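Long-range contact in apical membrane antigen AMA1 (Toxoplasma gondii ME49, PDB 4YIV), which takes part in host cell invasion as a component of the moving junction formed between the parasite's apical tip and the target cell: residues D132-A145 against R156-I170. Sequence-based numbering, arbitrary orientation.
Sequences DLGRCAEFAFKTVA and RYPFVYDSKKRLCHI
Near-180° chi1 angles at Cys136 (177°) and Cys168 (-171°) carry both sulfurs into the space between helix and sheet, where the SG atoms meet 2.1 Å apart, and the disulfide ties helix 132-141 to the hairpin of strands 159-162 and 167-170. This is the helix-on-sheet core of a PAN-type domain, a worked example of how one covalent link combines with aromatic packing on both sides. Phe159 takes the rarer torsion that sets CG between the backbone N and the carbonyl carbon, turning one ring face to Ala137 CA, a CH-pi contact of 4.1 Å to the ring centroid; CD2 of the same ring lies 3.5 Å from Cys136 SG. Tyr161 packs its CD1 on Cys136 CB at 3.7 Å, while Leu133 CD1 rests against Tyr161 CB. On the other flank, Phe139 presents its ring edge to Cys168 SG, and Ile170 CD1 fills in against Ala140. At the start of the helix a salt bridge forms: Arg166 NE and NH2 both donate to Asp132 OD2 from one face of the carboxylate, NH2 at 3.0 Å, while Arg166 NH1 hydrogen-bonds Glu119, a cadmium ligand. At the C-terminal end of the helix, the Arg156 guanidinium lies almost flat on the Phe141 ring, planes 9° apart, with Val144 CG1 over its opposite face. Arg156 NE donates in the carbonyl plane to a lone pair of Phe141 O at 2.9 Å, and a water bridges that oxygen to Arg156 NH2.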
ATOM      1  N   ASP A 132       1.301  11.774 -11.992  1.00 21.49           N
ATOM      2  CA  ASP A 132       1.897  12.621 -10.969  1.00 22.50           C
ATOM      3  C   ASP A 132       2.442  11.709  -9.880  1.00 22.09           C
ATOM      4  O   ASP A 132       3.539  11.946  -9.373  1.00 22.19           O
ATOM      5  CB  ASP A 132       0.887  13.627 -10.392  1.00 24.40           C
ATOM      6  CG  ASP A 132       0.689  14.858 -11.313  1.00 34.75           C
ATOM      7  OD1 ASP A 132       1.484  15.045 -12.259  1.00 32.87           O
ATOM      8  OD2 ASP A 132      -0.268  15.635 -11.104  1.00 36.15           O
ATOM      9  N   LEU A 133       1.688  10.665  -9.524  1.00 19.98           N
ATOM     10  CA  LEU A 133       2.178   9.745  -8.488  1.00 20.88           C
ATOM     11  C   LEU A 133       3.503   9.110  -8.932  1.00 20.01           C
ATOM     12  O   LEU A 133       4.479   9.002  -8.166  1.00 20.81           O
ATOM     13  CB  LEU A 133       1.144   8.673  -8.184  1.00 21.44           C
ATOM     14  CG  LEU A 133       1.611   7.604  -7.153  1.00 21.90           C
ATOM     15  CD1 LEU A 133       2.079   8.222  -5.841  1.00 22.22           C
ATOM     16  CD2 LEU A 133       0.476   6.609  -6.847  1.00 19.90           C
ATOM     17  N   GLY A 134       3.551   8.699 -10.192  1.00 19.46           N
ATOM     18  CA  GLY A 134       4.784   8.185 -10.753  1.00 20.00           C
ATOM     19  C   GLY A 134       5.941   9.153 -10.773  1.00 22.21           C
ATOM     20  O   GLY A 134       7.079   8.732 -10.604  1.00 21.21           O
ATOM     21  N   ARG A 135       5.670  10.444 -10.987  1.00 21.98           N
ATOM     22  CA  ARG A 135       6.710  11.458 -11.002  1.00 22.43           C
ATOM     23  C   ARG A 135       7.320  11.589  -9.613  1.00 18.99           C
ATOM     24  O   ARG A 135       8.543  11.784  -9.458  1.00 19.97           O
ATOM     25  CB  ARG A 135       6.152  12.816 -11.450  1.00 24.66           C
ATOM     26  CG  ARG A 135       5.772  12.872 -12.936  1.00 26.65           C
ATOM     27  CD  ARG A 135       5.300  14.273 -13.387  1.00 29.27           C
ATOM     28  NE  ARG A 135       5.004  14.152 -14.816  1.00 30.43           N
ATOM     29  CZ  ARG A 135       3.804  13.898 -15.331  1.00 30.61           C
ATOM     30  NH1 ARG A 135       2.712  13.842 -14.559  1.00 30.93           N
ATOM     31  NH2 ARG A 135       3.695  13.725 -16.653  1.00 32.39           N
ATOM     32  N   CYS A 136       6.483  11.437  -8.602  1.00 21.33           N
ATOM     33  CA  CYS A 136       6.988  11.520  -7.224  1.00 21.41           C
ATOM     34  C   CYS A 136       7.888  10.306  -6.934  1.00 18.44           C
ATOM     35  O   CYS A 136       9.015  10.443  -6.430  1.00 21.04           O
ATOM     36  CB  CYS A 136       5.830  11.617  -6.243  1.00 23.66           C
ATOM     37  SG  CYS A 136       6.305  11.655  -4.475  1.00 23.77           S
ATOM     38  N   ALA A 137       7.388   9.132  -7.253  1.00 19.28           N
ATOM     39  CA  ALA A 137       8.164   7.905  -7.080  1.00 21.41           C
ATOM     40  C   ALA A 137       9.501   7.942  -7.841  1.00 21.91           C
ATOM     41  O   ALA A 137      10.536   7.483  -7.340  1.00 21.23           O
ATOM     42  CB  ALA A 137       7.338   6.729  -7.519  1.00 21.21           C
ATOM     43  N   GLU A 138       9.490   8.487  -9.055  1.00 20.82           N
ATOM     44  CA  GLU A 138      10.713   8.589  -9.844  1.00 18.58           C
ATOM     45  C   GLU A 138      11.697   9.550  -9.203  1.00 21.94           C
ATOM     46  O   GLU A 138      12.901   9.301  -9.177  1.00 22.09           O
ATOM     47  CB  GLU A 138      10.360   9.013 -11.278  1.00 23.55           C
ATOM     48  CG  GLU A 138      11.541   9.066 -12.237  1.00 30.17           C
ATOM     49  CD  GLU A 138      11.112   9.409 -13.668  1.00 29.76           C
ATOM     50  OE1 GLU A 138      12.007   9.487 -14.527  1.00 33.88           O
ATOM     51  OE2 GLU A 138       9.891   9.614 -13.918  1.00 32.30           O
ATOM     52  N   PHE A 139      11.171  10.648  -8.667  1.00 20.83           N
ATOM     53  CA  PHE A 139      11.969  11.600  -7.923  1.00 22.58           C
ATOM     54  C   PHE A 139      12.660  10.933  -6.732  1.00 24.79           C
ATOM     55  O   PHE A 139      13.845  11.164  -6.470  1.00 24.52           O
ATOM     56  CB  PHE A 139      11.098  12.747  -7.438  1.00 22.51           C
ATOM     57  CG  PHE A 139      11.843  13.764  -6.642  1.00 28.35           C
ATOM     58  CD1 PHE A 139      12.890  14.467  -7.208  1.00 29.13           C
ATOM     59  CD2 PHE A 139      11.483  14.025  -5.320  1.00 27.92           C
ATOM     60  CE1 PHE A 139      13.595  15.413  -6.461  1.00 33.58           C
ATOM     61  CE2 PHE A 139      12.182  14.964  -4.557  1.00 28.47           C
ATOM     62  CZ  PHE A 139      13.222  15.661  -5.119  1.00 30.21           C
ATOM     63  N   ALA A 140      11.918  10.092  -6.027  1.00 21.08           N
ATOM     64  CA  ALA A 140      12.501   9.333  -4.908  1.00 23.23           C
ATOM     65  C   ALA A 140      13.551   8.329  -5.432  1.00 22.99           C
ATOM     66  O   ALA A 140      14.639   8.173  -4.845  1.00 22.39           O
ATOM     67  CB  ALA A 140      11.401   8.615  -4.139  1.00 20.99           C
ATOM     68  N   PHE A 141      13.256   7.680  -6.545  1.00 21.46           N
ATOM     69  CA  PHE A 141      14.211   6.703  -7.085  1.00 23.25           C
ATOM     70  C   PHE A 141      15.528   7.380  -7.498  1.00 27.00           C
ATOM     71  O   PHE A 141      16.610   6.788  -7.365  1.00 25.91           O
ATOM     72  CB  PHE A 141      13.635   5.939  -8.271  1.00 23.37           C
ATOM     73  CG  PHE A 141      14.553   4.868  -8.771  1.00 23.38           C
ATOM     74  CD1 PHE A 141      14.751   3.698  -8.035  1.00 23.51           C
ATOM     75  CD2 PHE A 141      15.273   5.047  -9.955  1.00 26.76           C
ATOM     76  CE1 PHE A 141      15.630   2.711  -8.490  1.00 27.18           C
ATOM     77  CE2 PHE A 141      16.158   4.067 -10.411  1.00 29.83           C
ATOM     78  CZ  PHE A 141      16.340   2.901  -9.683  1.00 24.71           C
ATOM     79  N   LYS A 142      15.444   8.637  -7.943  1.00 26.01           N
ATOM     80  CA  LYS A 142      16.628   9.373  -8.362  1.00 27.70           C
ATOM     81  C   LYS A 142      17.297  10.168  -7.243  1.00 32.75           C
ATOM     82  O   LYS A 142      18.241  10.901  -7.492  1.00 34.30           O
ATOM     83  CB  LYS A 142      16.245  10.290  -9.537  1.00 29.50           C
ATOM     84  CG  LYS A 142      15.886   9.464 -10.755  1.00 32.97           C
ATOM     85  CD  LYS A 142      15.439  10.300 -11.960  1.00 31.04           C
ATOM     86  CE  LYS A 142      15.135   9.361 -13.120  1.00 34.61           C
ATOM     87  NZ  LYS A 142      14.754  10.063 -14.367  1.00 36.99           N
ATOM     88  N   THR A 143      16.828   9.981  -6.014  1.00 28.37           N
ATOM     89  CA  THR A 143      17.371  10.640  -4.822  1.00 35.09           C
ATOM     90  C   THR A 143      18.045   9.564  -3.936  1.00 32.40           C
ATOM     91  O   THR A 143      17.393   8.622  -3.488  1.00 35.21           O
ATOM     92  CB  THR A 143      16.248  11.388  -4.010  1.00 31.92           C
ATOM     93  OG1 THR A 143      15.621  12.408  -4.818  1.00 28.85           O
ATOM     94  CG2 THR A 143      16.798  12.050  -2.771  1.00 32.84           C
ATOM     95  N   VAL A 144      19.345   9.672  -3.708  1.00 33.46           N
ATOM     96  CA  VAL A 144      20.038   8.690  -2.868  1.00 32.51           C
ATOM     97  C   VAL A 144      20.593   9.392  -1.642  1.00 30.40           C
ATOM     98  O   VAL A 144      20.850  10.595  -1.676  1.00 31.44           O
ATOM     99  CB  VAL A 144      21.207   7.983  -3.599  1.00 34.77           C
ATOM    100  CG1 VAL A 144      20.688   7.031  -4.676  1.00 35.35           C
ATOM    101  CG2 VAL A 144      22.219   9.024  -4.153  1.00 36.65           C
ATOM    102  N   ALA A 145      20.766   8.635  -0.562  1.00 32.82           N
ATOM    103  CA  ALA A 145      21.441   9.131   0.615  1.00 31.84           C
ATOM    104  C   ALA A 145      22.912   9.464   0.298  1.00 29.34           C
ATOM    105  O   ALA A 145      23.601   8.720  -0.408  1.00 29.09           O
ATOM    106  CB  ALA A 145      21.365   8.114   1.718  1.00 30.15           C
ATOM    107  N   ARG A 156      18.163   4.381  -0.981  1.00 23.00           N
ATOM    108  CA  ARG A 156      17.124   5.298  -1.423  1.00 22.16           C
ATOM    109  C   ARG A 156      16.000   5.408  -0.379  1.00 21.60           C
ATOM    110  O   ARG A 156      15.473   4.396   0.107  1.00 23.59           O
ATOM    111  CB  ARG A 156      16.560   4.837  -2.772  1.00 22.69           C
ATOM    112  CG  ARG A 156      17.560   4.839  -3.868  1.00 23.38           C
ATOM    113  CD  ARG A 156      16.947   4.230  -5.101  1.00 24.08           C
ATOM    114  NE  ARG A 156      17.802   4.376  -6.270  1.00 28.14           N
ATOM    115  CZ  ARG A 156      18.798   3.554  -6.603  1.00 33.47           C
ATOM    116  NH1 ARG A 156      19.100   2.487  -5.852  1.00 29.64           N
ATOM    117  NH2 ARG A 156      19.489   3.808  -7.705  1.00 32.75           N
ATOM    118  N   TYR A 157      15.654   6.641  -0.021  1.00 21.89           N
ATOM    119  CA  TYR A 157      14.610   6.891   0.960  1.00 21.53           C
ATOM    120  C   TYR A 157      13.229   6.622   0.393  1.00 22.36           C
ATOM    121  O   TYR A 157      13.002   6.836  -0.816  1.00 22.59           O
ATOM    122  CB  TYR A 157      14.652   8.344   1.430  1.00 24.15           C
ATOM    123  CG  TYR A 157      15.967   8.778   1.976  1.00 26.53           C
ATOM    124  CD1 TYR A 157      16.418   8.345   3.230  1.00 26.07           C
ATOM    125  CD2 TYR A 157      16.756   9.644   1.250  1.00 26.90           C
ATOM    126  CE1 TYR A 157      17.648   8.773   3.716  1.00 31.12           C
ATOM    127  CE2 TYR A 157      17.959  10.079   1.722  1.00 32.81           C
ATOM    128  CZ  TYR A 157      18.410   9.651   2.954  1.00 32.38           C
ATOM    129  OH  TYR A 157      19.639  10.114   3.400  1.00 36.92           O
ATOM    130  N   PRO A 158      12.291   6.193   1.261  1.00 19.85           N
ATOM    131  CA  PRO A 158      10.896   6.079   0.840  1.00 19.11           C
ATOM    132  C   PRO A 158      10.251   7.464   0.686  1.00 18.49           C
ATOM    133  O   PRO A 158      10.840   8.497   1.062  1.00 20.09           O
ATOM    134  CB  PRO A 158      10.267   5.240   1.953  1.00 18.32           C
ATOM    135  CG  PRO A 158      11.048   5.643   3.186  1.00 20.64           C
ATOM    136  CD  PRO A 158      12.467   5.829   2.687  1.00 22.17           C
ATOM    137  N   PHE A 159       9.079   7.500   0.072  1.00 20.49           N
ATOM    138  CA  PHE A 159       8.415   8.764  -0.186  1.00 19.87           C
ATOM    139  C   PHE A 159       6.984   8.729   0.314  1.00 19.45           C
ATOM    140  O   PHE A 159       6.403   7.662   0.490  1.00 17.33           O
ATOM    141  CB  PHE A 159       8.400   9.117  -1.712  1.00 20.43           C
ATOM    142  CG  PHE A 159       7.511   8.233  -2.525  1.00 20.40           C
ATOM    143  CD1 PHE A 159       7.992   7.053  -3.048  1.00 18.57           C
ATOM    144  CD2 PHE A 159       6.174   8.563  -2.749  1.00 22.12           C
ATOM    145  CE1 PHE A 159       7.182   6.206  -3.786  1.00 19.37           C
ATOM    146  CE2 PHE A 159       5.349   7.714  -3.494  1.00 23.23           C
ATOM    147  CZ  PHE A 159       5.872   6.520  -4.020  1.00 20.85           C
ATOM    148  N   VAL A 160       6.414   9.923   0.471  1.00 19.92           N
ATOM    149  CA  VAL A 160       4.972  10.062   0.605  1.00 21.15           C
ATOM    150  C   VAL A 160       4.522  11.104  -0.414  1.00 19.87           C
ATOM    151  O   VAL A 160       5.032  12.243  -0.449  1.00 21.85           O
ATOM    152  CB  VAL A 160       4.529  10.480   2.054  1.00 21.68           C
ATOM    153  CG1 VAL A 160       3.047  10.843   2.077  1.00 21.66           C
ATOM    154  CG2 VAL A 160       4.816   9.345   3.053  1.00 24.27           C
ATOM    155  N   TYR A 161       3.567  10.704  -1.238  1.00 18.61           N
ATOM    156  CA  TYR A 161       2.917  11.657  -2.143  1.00 19.89           C
ATOM    157  C   TYR A 161       1.661  12.196  -1.461  1.00 22.41           C
ATOM    158  O   TYR A 161       0.751  11.441  -1.082  1.00 20.85           O
ATOM    159  CB  TYR A 161       2.578  11.022  -3.501  1.00 21.06           C
ATOM    160  CG  TYR A 161       2.049  12.058  -4.501  1.00 21.44           C
ATOM    161  CD1 TYR A 161       2.781  13.194  -4.774  1.00 25.19           C
ATOM    162  CD2 TYR A 161       0.796  11.923  -5.100  1.00 24.94           C
ATOM    163  CE1 TYR A 161       2.307  14.168  -5.632  1.00 27.53           C
ATOM    164  CE2 TYR A 161       0.307  12.913  -5.980  1.00 27.71           C
ATOM    165  CZ  TYR A 161       1.072  14.019  -6.234  1.00 28.75           C
ATOM    166  OH  TYR A 161       0.628  15.020  -7.087  1.00 33.18           O
ATOM    167  N   ASP A 162       1.627  13.520  -1.315  1.00 23.10           N
ATOM    168  CA  ASP A 162       0.471  14.227  -0.801  1.00 22.59           C
ATOM    169  C   ASP A 162      -0.272  14.668  -2.040  1.00 23.11           C
ATOM    170  O   ASP A 162       0.173  15.601  -2.716  1.00 22.19           O
ATOM    171  CB  ASP A 162       0.882  15.424   0.076  1.00 23.55           C
ATOM    172  CG  ASP A 162      -0.324  16.211   0.631  1.00 28.26           C
ATOM    173  OD1 ASP A 162      -1.441  16.141   0.029  1.00 27.61           O
ATOM    174  OD2 ASP A 162      -0.129  16.914   1.663  1.00 27.17           O
ATOM    175  N   SER A 163      -1.340  13.952  -2.364  1.00 23.97           N
ATOM    176  CA  SER A 163      -2.013  14.131  -3.648  1.00 26.72           C
ATOM    177  C   SER A 163      -2.950  15.335  -3.609  1.00 28.95           C
ATOM    178  O   SER A 163      -3.345  15.853  -4.655  1.00 30.51           O
ATOM    179  CB  SER A 163      -2.804  12.887  -4.047  1.00 26.43           C
ATOM    180  OG  SER A 163      -3.853  12.624  -3.127  1.00 25.01           O
ATOM    181  N   LYS A 164      -3.288  15.780  -2.405  1.00 28.89           N
ATOM    182  CA  LYS A 164      -4.075  17.000  -2.237  1.00 30.90           C
ATOM    183  C   LYS A 164      -3.225  18.262  -2.482  1.00 31.07           C
ATOM    184  O   LYS A 164      -3.593  19.096  -3.297  1.00 32.38           O
ATOM    185  CB  LYS A 164      -4.699  17.040  -0.842  1.00 30.99           C
ATOM    186  CG  LYS A 164      -5.691  18.160  -0.631  1.00 45.38           C
ATOM    187  CD  LYS A 164      -6.193  18.185   0.830  1.00 57.94           C
ATOM    188  CE  LYS A 164      -6.855  19.525   1.182  1.00 79.92           C
ATOM    189  NZ  LYS A 164      -7.400  19.586   2.578  1.00 84.84           N
ATOM    190  N   LYS A 165      -2.090  18.395  -1.800  1.00 27.85           N
ATOM    191  CA  LYS A 165      -1.206  19.536  -1.998  1.00 27.16           C
ATOM    192  C   LYS A 165      -0.276  19.391  -3.187  1.00 30.87           C
ATOM    193  O   LYS A 165       0.409  20.340  -3.565  1.00 27.35           O
ATOM    194  CB  LYS A 165      -0.388  19.769  -0.743  1.00 28.29           C
ATOM    195  CG  LYS A 165      -1.249  20.034   0.461  1.00 33.41           C
ATOM    196  CD  LYS A 165      -0.408  20.463   1.602  1.00 34.53           C
ATOM    197  CE  LYS A 165      -1.259  20.938   2.746  1.00 46.46           C
ATOM    198  NZ  LYS A 165      -0.355  21.380   3.858  1.00 50.03           N
ATOM    199  N   ARG A 166      -0.270  18.204  -3.793  1.00 26.54           N
ATOM    200  CA  ARG A 166       0.667  17.874  -4.865  1.00 24.02           C
ATOM    201  C   ARG A 166       2.098  18.155  -4.482  1.00 26.65           C
ATOM    202  O   ARG A 166       2.814  18.887  -5.185  1.00 26.33           O
ATOM    203  CB  ARG A 166       0.310  18.624  -6.169  1.00 26.98           C
ATOM    204  CG  ARG A 166      -0.939  18.119  -6.777  1.00 29.14           C
ATOM    205  CD  ARG A 166      -1.271  18.843  -8.074  1.00 30.80           C
ATOM    206  NE  ARG A 166      -0.545  18.337  -9.232  1.00 29.85           N
ATOM    207  CZ  ARG A 166       0.082  19.091 -10.137  1.00 34.61           C
ATOM    208  NH1 ARG A 166       0.100  20.415 -10.029  1.00 31.45           N
ATOM    209  NH2 ARG A 166       0.700  18.517 -11.169  1.00 32.13           N
ATOM    210  N   LEU A 167       2.507  17.531  -3.368  1.00 23.83           N
ATOM    211  CA  LEU A 167       3.850  17.645  -2.801  1.00 23.50           C
ATOM    212  C   LEU A 167       4.433  16.250  -2.650  1.00 24.36           C
ATOM    213  O   LEU A 167       3.743  15.358  -2.165  1.00 20.85           O
ATOM    214  CB  LEU A 167       3.824  18.316  -1.426  1.00 27.05           C
ATOM    215  CG  LEU A 167       3.470  19.793  -1.447  1.00 29.92           C
ATOM    216  CD1 LEU A 167       3.401  20.297  -0.024  1.00 29.18           C
ATOM    217  CD2 LEU A 167       4.497  20.566  -2.269  1.00 30.10           C
ATOM    218  N   CYS A 168       5.703  16.120  -3.002  1.00 22.62           N
ATOM    219  CA  CYS A 168       6.441  14.866  -2.913  1.00 24.01           C
ATOM    220  C   CYS A 168       7.411  14.935  -1.726  1.00 23.85           C
ATOM    221  O   CYS A 168       8.382  15.700  -1.732  1.00 26.86           O
ATOM    222  CB  CYS A 168       7.187  14.608  -4.220  1.00 27.60           C
ATOM    223  SG  CYS A 168       7.934  12.945  -4.325  1.00 32.79           S
ATOM    224  N   HIS A 169       7.098  14.176  -0.685  1.00 23.60           N
ATOM    225  CA  HIS A 169       7.954  14.062   0.498  1.00 20.79           C
ATOM    226  C   HIS A 169       8.922  12.927   0.386  1.00 21.10           C
ATOM    227  O   HIS A 169       8.503  11.806   0.157  1.00 24.13           O
ATOM    228  CB  HIS A 169       7.117  13.805   1.762  1.00 24.01           C
ATOM    229  CG  HIS A 169       6.207  14.937   2.119  1.00 24.30           C
ATOM    230  ND1 HIS A 169       6.594  15.956   2.963  1.00 24.89           N
ATOM    231  CD2 HIS A 169       4.936  15.211   1.749  1.00 25.45           C
ATOM    232  CE1 HIS A 169       5.603  16.819   3.085  1.00 25.91           C
ATOM    233  NE2 HIS A 169       4.590  16.394   2.355  1.00 28.76           N
ATOM    234  N   ILE A 170      10.187  13.225   0.647  1.00 20.80           N
ATOM    235  CA  ILE A 170      11.240  12.237   0.793  1.00 23.51           C
ATOM    236  C   ILE A 170      11.451  12.066   2.280  1.00 22.90           C
ATOM    237  O   ILE A 170      11.709  13.044   2.964  1.00 24.94           O
ATOM    238  CB  ILE A 170      12.565  12.682   0.137  1.00 26.53           C
ATOM    239  CG1 ILE A 170      12.388  12.951  -1.355  1.00 27.56           C
ATOM    240  CG2 ILE A 170      13.647  11.613   0.368  1.00 27.04           C
ATOM    241  CD1 ILE A 170      11.807  11.831  -2.113  1.00 25.27           C
TER
HETATM  242  O   HOH W   1      18.814   6.219  -9.039  1.00 33.62           O